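Local coordinates for protein beta-phosphoglucomutase (Bacteroides vulgatus, PDB 3DV9) that probably interconverts beta-glucose 1-phosphate and glucose 6-phosphate as a magnesium-dependent phosphoglucomutase of the haloacid dehalogenase superfamily, at residues A[27-32]-A[63-68]; A[117-122]-A[235-240]; A[42-47]-A[99-104]. All blocks are in the same frame, centred on the assembly; numbering follows the deposited sequence.

Contact 1: residues A[27-32]-A[63-68]. With MG (magnesium ion), chain B; PO4 (phosphate ion), chain C.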
loop_
_atom_site.group_PDB
_atom_site.type_symbol
_atom_site.label_atom_id
_atom_site.label_comp_id
_atom_site.label_asym_id
_atom_site.label_seq_id
_atom_site.Cartn_x
_atom_site.Cartn_y
_atom_site.Cartn_z
ATOM N N LEU A 27 7.991 2.090 4.942
ATOM C CA LEU A 27 7.137 0.942 4.653
ATOM C C LEU A 27 6.360 1.233 3.402
ATOM O O LEU A 27 5.470 2.086 3.406
ATOM C CB LEU A 27 6.139 0.704 5.816
ATOM C CG LEU A 27 6.704 -0.023 7.032
ATOM C CD1 LEU A 27 8.169 0.148 7.295
ATOM C CD2 LEU A 27 5.811 0.193 8.296
ATOM N N PHE A 28 6.704 0.545 2.313
ATOM C CA PHE A 28 6.057 0.782 1.007
ATOM C C PHE A 28 4.969 -0.201 0.692
ATOM O O PHE A 28 5.184 -1.437 0.649
ATOM C CB PHE A 28 7.079 0.670 -0.114
ATOM C CG PHE A 28 8.028 1.806 -0.180
ATOM C CD1 PHE A 28 7.772 2.862 -1.068
ATOM C CD2 PHE A 28 9.172 1.834 0.613
ATOM C CE1 PHE A 28 8.654 3.956 -1.166
ATOM C CE2 PHE A 28 10.069 2.934 0.542
ATOM C CZ PHE A 28 9.818 3.975 -0.360
ATOM N N ASP A 29 3.795 0.333 0.368
ATOM C CA ASP A 29 2.867 -0.513 -0.335
ATOM C C ASP A 29 3.466 -1.007 -1.689
ATOM O O ASP A 29 4.356 -0.354 -2.266
ATOM C CB ASP A 29 1.584 0.277 -0.580
ATOM C CG ASP A 29 0.579 -0.504 -1.317
ATOM O OD1 ASP A 29 0.296 -1.642 -0.871
ATOM O OD2 ASP A 29 0.107 -0.004 -2.352
HETATM N N MSE A 30 3.016 -2.166 -2.199
HETATM C CA MSE A 30 3.538 -2.614 -3.501
HETATM C C MSE A 30 2.750 -2.140 -4.752
HETATM O O MSE A 30 3.247 -1.400 -5.594
HETATM C CB MSE A 30 3.698 -4.138 -3.543
HETATM C CG MSE A 30 4.451 -4.559 -4.817
HETATM SE SE MSE A 30 4.728 -6.465 -4.861
HETATM C CE MSE A 30 2.854 -6.999 -5.143
ATOM N N ASP A 31 1.522 -2.610 -4.880
ATOM C CA ASP A 31 0.724 -2.310 -6.080
ATOM C C ASP A 31 0.336 -0.839 -6.150
ATOM O O ASP A 31 -0.299 -0.318 -5.245
ATOM C CB ASP A 31 -0.524 -3.180 -6.094
ATOM C CG ASP A 31 -0.196 -4.655 -6.221
ATOM O OD1 ASP A 31 0.517 -5.051 -7.154
ATOM O OD2 ASP A 31 -0.664 -5.414 -5.355
ATOM N N GLY A 32 0.683 -0.187 -7.273
ATOM C CA GLY A 32 0.398 1.227 -7.417
ATOM C C GLY A 32 1.382 2.150 -6.718
ATOM O O GLY A 32 1.170 3.366 -6.680
HETATM N N MSE A 63 -11.392 1.081 -5.472
HETATM C CA MSE A 63 -11.842 1.412 -4.115
HETATM C C MSE A 63 -11.460 0.333 -3.101
HETATM O O MSE A 63 -11.072 0.676 -1.966
HETATM C CB MSE A 63 -13.348 1.668 -4.098
HETATM C CG MSE A 63 -13.702 2.991 -4.829
HETATM SE SE MSE A 63 -13.043 4.557 -3.917
HETATM C CE MSE A 63 -13.807 4.268 -2.149
ATOM N N HIS A 64 -11.522 -0.932 -3.531
ATOM C CA HIS A 64 -11.160 -2.105 -2.705
ATOM C C HIS A 64 -9.660 -2.485 -2.748
ATOM O O HIS A 64 -9.252 -3.481 -2.134
ATOM C CB HIS A 64 -12.028 -3.330 -3.036
ATOM C CG HIS A 64 -13.480 -3.129 -2.732
ATOM N ND1 HIS A 64 -13.929 -2.743 -1.488
ATOM C CD2 HIS A 64 -14.579 -3.233 -3.516
ATOM C CE1 HIS A 64 -15.242 -2.604 -1.524
ATOM N NE2 HIS A 64 -15.663 -2.917 -2.737
ATOM N N GLU A 65 -8.837 -1.667 -3.421
ATOM C CA GLU A 65 -7.390 -1.905 -3.470
ATOM C C GLU A 65 -6.813 -2.140 -2.067
ATOM O O GLU A 65 -7.008 -1.337 -1.168
ATOM C CB GLU A 65 -6.666 -0.728 -4.141
ATOM C CG GLU A 65 -5.164 -0.947 -4.204
ATOM C CD GLU A 65 -4.452 0.112 -5.036
ATOM O OE1 GLU A 65 -5.111 0.870 -5.793
ATOM O OE2 GLU A 65 -3.238 0.169 -4.889
ATOM N N GLY A 66 -6.091 -3.254 -1.887
ATOM C CA GLY A 66 -5.555 -3.634 -0.593
ATOM C C GLY A 66 -6.353 -4.633 0.221
ATOM O O GLY A 66 -5.820 -5.269 1.135
ATOM N N ARG A 67 -7.639 -4.750 -0.071
ATOM C CA ARG A 67 -8.550 -5.596 0.709
ATOM C C ARG A 67 -8.251 -7.064 0.354
ATOM O O ARG A 67 -7.925 -7.361 -0.798
ATOM C CB ARG A 67 -9.973 -5.227 0.283
ATOM C CG ARG A 67 -11.054 -5.574 1.250
ATOM C CD ARG A 67 -12.397 -5.159 0.690
ATOM N NE ARG A 67 -12.861 -3.842 1.143
ATOM C CZ ARG A 67 -13.058 -3.507 2.418
ATOM N NH1 ARG A 67 -12.796 -4.370 3.390
ATOM N NH2 ARG A 67 -13.496 -2.301 2.727
ATOM N N THR A 68 -8.390 -7.991 1.299
ATOM C CA THR A 68 -8.258 -9.403 0.936
ATOM C C THR A 68 -9.300 -9.778 -0.119
ATOM O O THR A 68 -10.436 -9.265 -0.108
ATOM C CB THR A 68 -8.420 -10.355 2.145
ATOM O OG1 THR A 68 -9.814 -10.463 2.489
ATOM C CG2 THR A 68 -7.610 -9.858 3.330
HETATM MG MG MG B . -1.712 -0.089 -3.503
HETATM P P PO4 C . -1.499 -3.413 -2.477
HETATM O O1 PO4 C . -0.005 -3.664 -2.525
HETATM O O2 PO4 C . -1.853 -2.116 -3.150
HETATM O O3 PO4 C . -1.992 -3.388 -1.027
HETATM O O4 PO4 C . -2.276 -4.533 -3.157
HETATM O O HOH W 1 -2.276 -1.993 -2.804
HETATM O O HOH W 2 -2.837 0.165 -1.398
#

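Contact 2: residues A[117-122]-A[235-240]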
loop_
_atom_site.group_PDB
_atom_site.type_symbol
_atom_site.label_atom_id
_atom_site.label_comp_id
_atom_site.label_asym_id
_atom_site.label_seq_id
_atom_site.Cartn_x
_atom_site.Cartn_y
_atom_site.Cartn_z
ATOM N N LEU A 117 14.020 4.612 -3.512
ATOM C CA LEU A 117 14.471 3.461 -2.700
ATOM C C LEU A 117 15.987 3.488 -2.567
ATOM O O LEU A 117 16.537 3.189 -1.506
ATOM C CB LEU A 117 14.025 2.148 -3.336
ATOM C CG LEU A 117 12.524 1.899 -3.128
ATOM C CD1 LEU A 117 12.007 0.800 -4.083
ATOM C CD2 LEU A 117 12.243 1.603 -1.620
ATOM N N THR A 118 16.676 3.873 -3.630
ATOM C CA THR A 118 18.157 3.928 -3.575
ATOM C C THR A 118 18.619 5.037 -2.622
ATOM O O THR A 118 19.626 4.858 -1.914
ATOM C CB THR A 118 18.806 4.056 -4.991
ATOM O OG1 THR A 118 18.552 5.360 -5.535
ATOM C CG2 THR A 118 18.249 3.012 -5.932
ATOM N N LYS A 119 17.865 6.152 -2.574
ATOM C CA LYS A 119 18.223 7.272 -1.682
ATOM C C LYS A 119 18.013 6.787 -0.246
ATOM O O LYS A 119 18.866 7.002 0.630
ATOM C CB LYS A 119 17.259 8.445 -1.895
ATOM C CG LYS A 119 17.510 9.214 -3.192
ATOM C CD LYS A 119 16.448 10.274 -3.330
ATOM C CE LYS A 119 16.534 10.943 -4.651
ATOM N NZ LYS A 119 15.421 11.962 -4.813
ATOM N N ILE A 120 16.887 6.122 -0.036
ATOM C CA ILE A 120 16.482 5.636 1.322
ATOM C C ILE A 120 17.518 4.620 1.830
ATOM O O ILE A 120 17.988 4.711 2.965
ATOM C CB ILE A 120 15.018 5.046 1.315
ATOM C CG1 ILE A 120 14.025 6.210 1.153
ATOM C CG2 ILE A 120 14.688 4.258 2.612
ATOM C CD1 ILE A 120 12.582 5.795 0.685
ATOM N N LYS A 121 17.853 3.657 0.996
ATOM C CA LYS A 121 18.886 2.648 1.335
ATOM C C LYS A 121 20.248 3.319 1.627
ATOM O O LYS A 121 20.914 2.965 2.604
ATOM C CB LYS A 121 18.940 1.547 0.245
ATOM C CG LYS A 121 19.607 0.225 0.593
ATOM C CD LYS A 121 18.620 -0.716 1.329
ATOM C CE LYS A 121 19.393 -1.881 1.922
ATOM N NZ LYS A 121 18.588 -3.138 1.891
ATOM N N SER A 122 20.635 4.308 0.825
ATOM C CA SER A 122 21.897 5.036 0.985
ATOM C C SER A 122 21.988 5.743 2.347
ATOM O O SER A 122 23.085 5.881 2.943
ATOM C CB SER A 122 22.042 6.087 -0.124
ATOM O OG SER A 122 23.313 6.718 -0.047
ATOM N N LYS A 235 11.077 13.404 -5.791
ATOM C CA LYS A 235 11.694 14.733 -5.875
ATOM C C LYS A 235 11.740 15.432 -4.507
ATOM O O LYS A 235 12.658 16.220 -4.204
ATOM C CB LYS A 235 10.893 15.597 -6.832
ATOM C CG LYS A 235 11.428 16.984 -7.030
ATOM C CD LYS A 235 10.703 17.676 -8.181
ATOM C CE LYS A 235 9.195 17.753 -7.964
ATOM N NZ LYS A 235 8.468 18.285 -9.171
ATOM N N ASN A 236 10.726 15.151 -3.714
ATOM C CA ASN A 236 10.561 15.747 -2.404
ATOM C C ASN A 236 11.233 14.996 -1.253
ATOM O O ASN A 236 11.210 15.458 -0.107
ATOM C CB ASN A 236 9.074 15.901 -2.136
ATOM C CG ASN A 236 8.505 17.105 -2.828
ATOM O OD1 ASN A 236 8.627 18.228 -2.337
ATOM N ND2 ASN A 236 7.898 16.891 -3.992
ATOM N N TRP A 237 11.859 13.865 -1.561
ATOM C CA TRP A 237 12.408 13.011 -0.492
ATOM C C TRP A 237 13.434 13.772 0.406
ATOM O O TRP A 237 13.369 13.753 1.648
ATOM C CB TRP A 237 13.043 11.724 -1.076
ATOM C CG TRP A 237 13.627 10.997 0.069
ATOM C CD1 TRP A 237 14.930 10.880 0.380
ATOM C CD2 TRP A 237 12.882 10.382 1.143
ATOM N NE1 TRP A 237 15.066 10.189 1.578
ATOM C CE2 TRP A 237 13.820 9.880 2.065
ATOM C CE3 TRP A 237 11.508 10.216 1.402
ATOM C CZ2 TRP A 237 13.431 9.208 3.250
ATOM C CZ3 TRP A 237 11.117 9.546 2.575
ATOM C CH2 TRP A 237 12.078 9.051 3.479
ATOM N N GLU A 238 14.408 14.402 -0.220
ATOM C CA GLU A 238 15.468 15.127 0.527
ATOM C C GLU A 238 14.891 16.148 1.513
ATOM O O GLU A 238 15.266 16.157 2.698
ATOM C CB GLU A 238 16.463 15.769 -0.440
ATOM C CG GLU A 238 17.127 14.709 -1.365
ATOM C CD GLU A 238 16.511 14.601 -2.785
ATOM O OE1 GLU A 238 15.320 14.157 -2.968
ATOM O OE2 GLU A 238 17.279 14.981 -3.737
ATOM N N THR A 239 13.942 16.949 1.027
ATOM C CA THR A 239 13.274 17.993 1.850
ATOM C C THR A 239 12.454 17.347 2.948
ATOM O O THR A 239 12.396 17.840 4.083
ATOM C CB THR A 239 12.386 18.873 0.955
ATOM O OG1 THR A 239 13.226 19.492 -0.020
ATOM C CG2 THR A 239 11.624 19.987 1.776
ATOM N N LEU A 240 11.815 16.230 2.622
ATOM C CA LEU A 240 10.971 15.581 3.610
ATOM C C LEU A 240 11.842 14.964 4.700
ATOM O O LEU A 240 11.569 15.159 5.904
ATOM C CB LEU A 240 10.103 14.515 2.910
ATOM C CG LEU A 240 9.258 13.685 3.869
ATOM C CD1 LEU A 240 8.259 14.541 4.644
ATOM C CD2 LEU A 240 8.557 12.569 3.095
#

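Contact 3: residues A[42-47]-A[99-104]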
loop_
_atom_site.group_PDB
_atom_site.type_symbol
_atom_site.label_atom_id
_atom_site.label_comp_id
_atom_site.label_asym_id
_atom_site.label_seq_id
_atom_site.Cartn_x
_atom_site.Cartn_y
_atom_site.Cartn_z
ATOM N N ALA A 42 -7.222 -4.391 -11.475
ATOM C CA ALA A 42 -8.628 -3.928 -11.626
ATOM C C ALA A 42 -9.405 -4.601 -12.762
ATOM O O ALA A 42 -10.562 -5.037 -12.572
ATOM C CB ALA A 42 -8.660 -2.376 -11.776
ATOM N N GLU A 43 -8.799 -4.645 -13.947
ATOM C CA GLU A 43 -9.386 -5.352 -15.089
ATOM C C GLU A 43 -9.581 -6.853 -14.817
ATOM O O GLU A 43 -10.656 -7.384 -15.127
ATOM C CB GLU A 43 -8.557 -5.115 -16.359
ATOM C CG GLU A 43 -9.133 -5.776 -17.642
ATOM C CD GLU A 43 -10.509 -5.248 -18.015
ATOM O OE1 GLU A 43 -10.962 -4.262 -17.412
ATOM O OE2 GLU A 43 -11.150 -5.802 -18.923
ATOM N N SER A 44 -8.574 -7.514 -14.236
ATOM C CA SER A 44 -8.663 -8.944 -13.885
ATOM C C SER A 44 -9.761 -9.214 -12.882
ATOM O O SER A 44 -10.531 -10.177 -13.027
ATOM C CB SER A 44 -7.341 -9.476 -13.334
ATOM O OG SER A 44 -6.330 -9.350 -14.313
ATOM N N TRP A 45 -9.844 -8.383 -11.850
ATOM C CA TRP A 45 -10.899 -8.567 -10.858
ATOM C C TRP A 45 -12.252 -8.374 -11.537
ATOM O O TRP A 45 -13.170 -9.178 -11.330
ATOM C CB TRP A 45 -10.789 -7.576 -9.715
ATOM C CG TRP A 45 -10.005 -8.072 -8.576
ATOM C CD1 TRP A 45 -8.768 -7.621 -8.162
ATOM C CD2 TRP A 45 -10.365 -9.128 -7.679
ATOM N NE1 TRP A 45 -8.361 -8.315 -7.051
ATOM C CE2 TRP A 45 -9.321 -9.246 -6.732
ATOM C CE3 TRP A 45 -11.481 -9.978 -7.575
ATOM C CZ2 TRP A 45 -9.350 -10.201 -5.698
ATOM C CZ3 TRP A 45 -11.520 -10.899 -6.542
ATOM C CH2 TRP A 45 -10.456 -11.016 -5.625
ATOM N N HIS A 46 -12.373 -7.311 -12.335
ATOM C CA HIS A 46 -13.648 -6.983 -12.969
ATOM C C HIS A 46 -14.136 -8.143 -13.862
ATOM O O HIS A 46 -15.309 -8.585 -13.786
ATOM C CB HIS A 46 -13.523 -5.717 -13.812
ATOM C CG HIS A 46 -14.690 -5.526 -14.722
ATOM N ND1 HIS A 46 -15.955 -5.256 -14.252
ATOM C CD2 HIS A 46 -14.795 -5.625 -16.063
ATOM C CE1 HIS A 46 -16.787 -5.172 -15.273
ATOM N NE2 HIS A 46 -16.113 -5.413 -16.380
ATOM N N LYS A 47 -13.225 -8.625 -14.700
ATOM C CA LYS A 47 -13.519 -9.666 -15.673
ATOM C C LYS A 47 -13.822 -11.018 -15.023
ATOM O O LYS A 47 -14.760 -11.703 -15.442
ATOM C CB LYS A 47 -12.346 -9.777 -16.646
ATOM C CG LYS A 47 -12.480 -10.834 -17.737
ATOM C CD LYS A 47 -11.246 -10.798 -18.623
ATOM C CE LYS A 47 -11.188 -11.989 -19.538
ATOM N NZ LYS A 47 -10.305 -11.661 -20.690
ATOM N N GLU A 99 -4.732 -16.362 -12.402
ATOM C CA GLU A 99 -4.447 -16.825 -13.762
ATOM C C GLU A 99 -4.678 -15.720 -14.784
ATOM O O GLU A 99 -3.922 -15.585 -15.741
ATOM C CB GLU A 99 -5.313 -18.051 -14.106
ATOM C CG GLU A 99 -5.039 -18.678 -15.488
ATOM C CD GLU A 99 -5.615 -20.083 -15.680
ATOM O OE1 GLU A 99 -6.009 -20.739 -14.687
ATOM O OE2 GLU A 99 -5.653 -20.556 -16.843
ATOM N N GLU A 100 -5.741 -14.941 -14.578
ATOM C CA GLU A 100 -6.081 -13.860 -15.498
ATOM C C GLU A 100 -5.038 -12.735 -15.470
ATOM O O GLU A 100 -4.630 -12.232 -16.523
ATOM C CB GLU A 100 -7.478 -13.301 -15.191
ATOM C CG GLU A 100 -8.004 -12.332 -16.238
ATOM C CD GLU A 100 -8.147 -12.942 -17.625
ATOM O OE1 GLU A 100 -8.294 -14.180 -17.739
ATOM O OE2 GLU A 100 -8.122 -12.166 -18.610
ATOM N N PHE A 101 -4.638 -12.335 -14.264
ATOM C CA PHE A 101 -3.582 -11.331 -14.097
ATOM C C PHE A 101 -2.320 -11.784 -14.833
ATOM O O PHE A 101 -1.687 -10.992 -15.545
ATOM C CB PHE A 101 -3.252 -11.134 -12.616
ATOM C CG PHE A 101 -2.222 -10.039 -12.351
ATOM C CD1 PHE A 101 -2.634 -8.768 -11.988
ATOM C CD2 PHE A 101 -0.845 -10.291 -12.446
ATOM C CE1 PHE A 101 -1.712 -7.751 -11.743
ATOM C CE2 PHE A 101 0.089 -9.272 -12.204
ATOM C CZ PHE A 101 -0.349 -7.995 -11.852
ATOM N N ASN A 102 -1.964 -13.053 -14.655
ATOM C CA ASN A 102 -0.730 -13.611 -15.241
ATOM C C ASN A 102 -0.726 -13.708 -16.766
ATOM O O ASN A 102 0.290 -14.117 -17.360
ATOM C CB ASN A 102 -0.357 -14.941 -14.577
ATOM C CG ASN A 102 0.107 -14.753 -13.140
ATOM O OD1 ASN A 102 0.663 -13.707 -12.786
ATOM N ND2 ASN A 102 -0.148 -15.744 -12.300
ATOM N N LYS A 103 -1.841 -13.315 -17.393
ATOM C CA LYS A 103 -1.842 -13.235 -18.847
ATOM C C LYS A 103 -0.983 -12.042 -19.236
ATOM O O LYS A 103 -0.507 -11.949 -20.367
ATOM C CB LYS A 103 -3.261 -13.179 -19.427
ATOM C CG LYS A 103 -3.902 -14.562 -19.493
ATOM C CD LYS A 103 -5.422 -14.539 -19.672
ATOM C CE LYS A 103 -5.957 -15.954 -19.347
ATOM N NZ LYS A 103 -7.427 -16.065 -19.568
ATOM N N CYS A 104 -0.744 -11.168 -18.250
ATOM C CA CYS A 104 0.094 -9.995 -18.411
ATOM C C CYS A 104 0.873 -9.685 -17.127
ATOM O O CYS A 104 0.693 -8.622 -16.525
ATOM C CB CYS A 104 -0.802 -8.805 -18.755
ATOM S SG CYS A 104 -0.073 -7.658 -19.885
#

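Contact 1: residues A[27-32]-A[63-68]
D29, D31 and E65 meet around the magnesium of a haloacid dehalogenase (HAD) active site. D29 and D31 sit at the end of strand 25-29 and fit the DxDx(T/V) pattern of the superfamily. E65 comes from the loop between helices 58-63 and 69-81. D29 binds the metal through OD2. D31 uses its backbone O, 2.3 Å from the magnesium, and E65 gives OE2 at 2.1 Å. N190 completes the protein ligands. The E65 side chain runs straight out, with CG anti to the backbone N (chi1 180°) and an extended chain beyond, which carries its carboxylate across to the metal. A phosphate, probably from the crystallisation liquor, is also modelled here. It fits too closely against D29 and overlaps a metal-bound water, which leaves its exact placing doubtful. With that caution, its O1 accepts a hydrogen bond from D31 N at 3.0 Å. The other D29 oxygen, OD1, forms a salt bridge with K165, and D31 OD1 is hydrogen-bonded to S37 OG. D31 O and E65 OE2 are 3.0 Å apart. D29 OD2, D31 O and E65 OE2 all bind one magnesium, and the metal itself, rather than a direct bond, ties the loop to the strand end.

Contact 2: residues A[117-122]-A[235-240]
K119 and W237 reach each other through different first torsions. In K119, CG lies anti to the carbonyl carbon (chi1 -75°) and the rest of the chain is extended, which carries NZ across to E238 on the neighbouring helix. In W237, CG is anti to the backbone N, which swings the indole into the gap between helices 113-122 and 230-244. The lysine chain and the indole run alongside in opposing senses, with K119 CD 4.1 Å from W237 CD1. K119 NZ then forms a salt bridge with E238 OE1 at 2.9 Å. It meets that oxygen from above the carboxylate plane, 51° out of it. The same NZ is also hydrogen-bonded to N234 OD1. I120 lies over one face of the indole. Its CG1 is 4.0 Å from the centroid of the six-membered ring, a CH-pi contact offset toward the rim, and 3.7 Å from W237 CZ2. A methionine in place of K119 would probably leave E238 without its positive partner and N234 without a donor. The inner side is apolar, since I120 and W237 both touch V26 of strand 25-29. The short helix segments run nearly parallel, at 27° with axes 10.5 Å apart. Such neighbouring helices on one side of a parallel sheet are typical of the Rossmann-like HAD core.

Contact 3: residues A[42-47]-A[99-104]
S44 and F101 bring the backbones close, with their CA atoms 5.6 Å apart where helix 38-51 passes the end of helix 87-101 and the type I turn F101 to C104 that follows. Both helices belong to the helical segment that follows strand 25-29, consistent with the helical cap of beta-phosphoglucomutases. The close approach suits the small side chain of S44. Its OG lies 3.4 Å from F101 CA, while its CB and OG also touch E100 CG. The hydroxyl is hydrogen-bonded to N40 O in its own helix, so its polar need is met on that side and it serves as a plain packing surface toward F101. N40 also reaches over to the other segment, through a hydrogen bond from ND2 to F101 O. The F101 ring meets the ring of H41, with the planes at about 35°.

The outer part of the contact is charged. K47 is extended throughout, and it crosses the E100 side chain at about a right angle. E100 has CG anti to the backbone N and then bends at chi2 (61°), which turns its carboxylate toward the lysine. Not just the amine but also the end of the K47 chain touches it, with K47 CE 3.2 Å from E100 OE2. The salt bridge from K47 NZ to E100 OE2 is 3.1 Å and weak as a hydrogen bond. E100 is thus shared between two lysines, one on each segment, which would be expected to steady its negative charge. K103 is modelled in two conformations, so the second bridge describes one of them. In that one, K103 NZ meets E100 OE1 at 2.8 Å on the syn side, 25° out of the carboxylate plane.

How the contacts relate
Contact 1 holds the magnesium and lies near the centre of the chain. Contacts 2 and 3 lie far apart, with centres 33 Å from each other and nearest atoms about 17 Å apart. Contact 2 touches contact 1 through F28. This residue, next to D29 in strand 25-29, packs its CE2 3.3 Å from L117 CD2 and its CZ 3.5 Å from I120 CD1. Contact 3 does not touch contact 1, its nearest atoms being about 6 Å away, yet the F101 side chain is about 11 Å from the magnesium. H41 spans this gap. It meets the F101 ring and gives a weak hydrogen bond to D31.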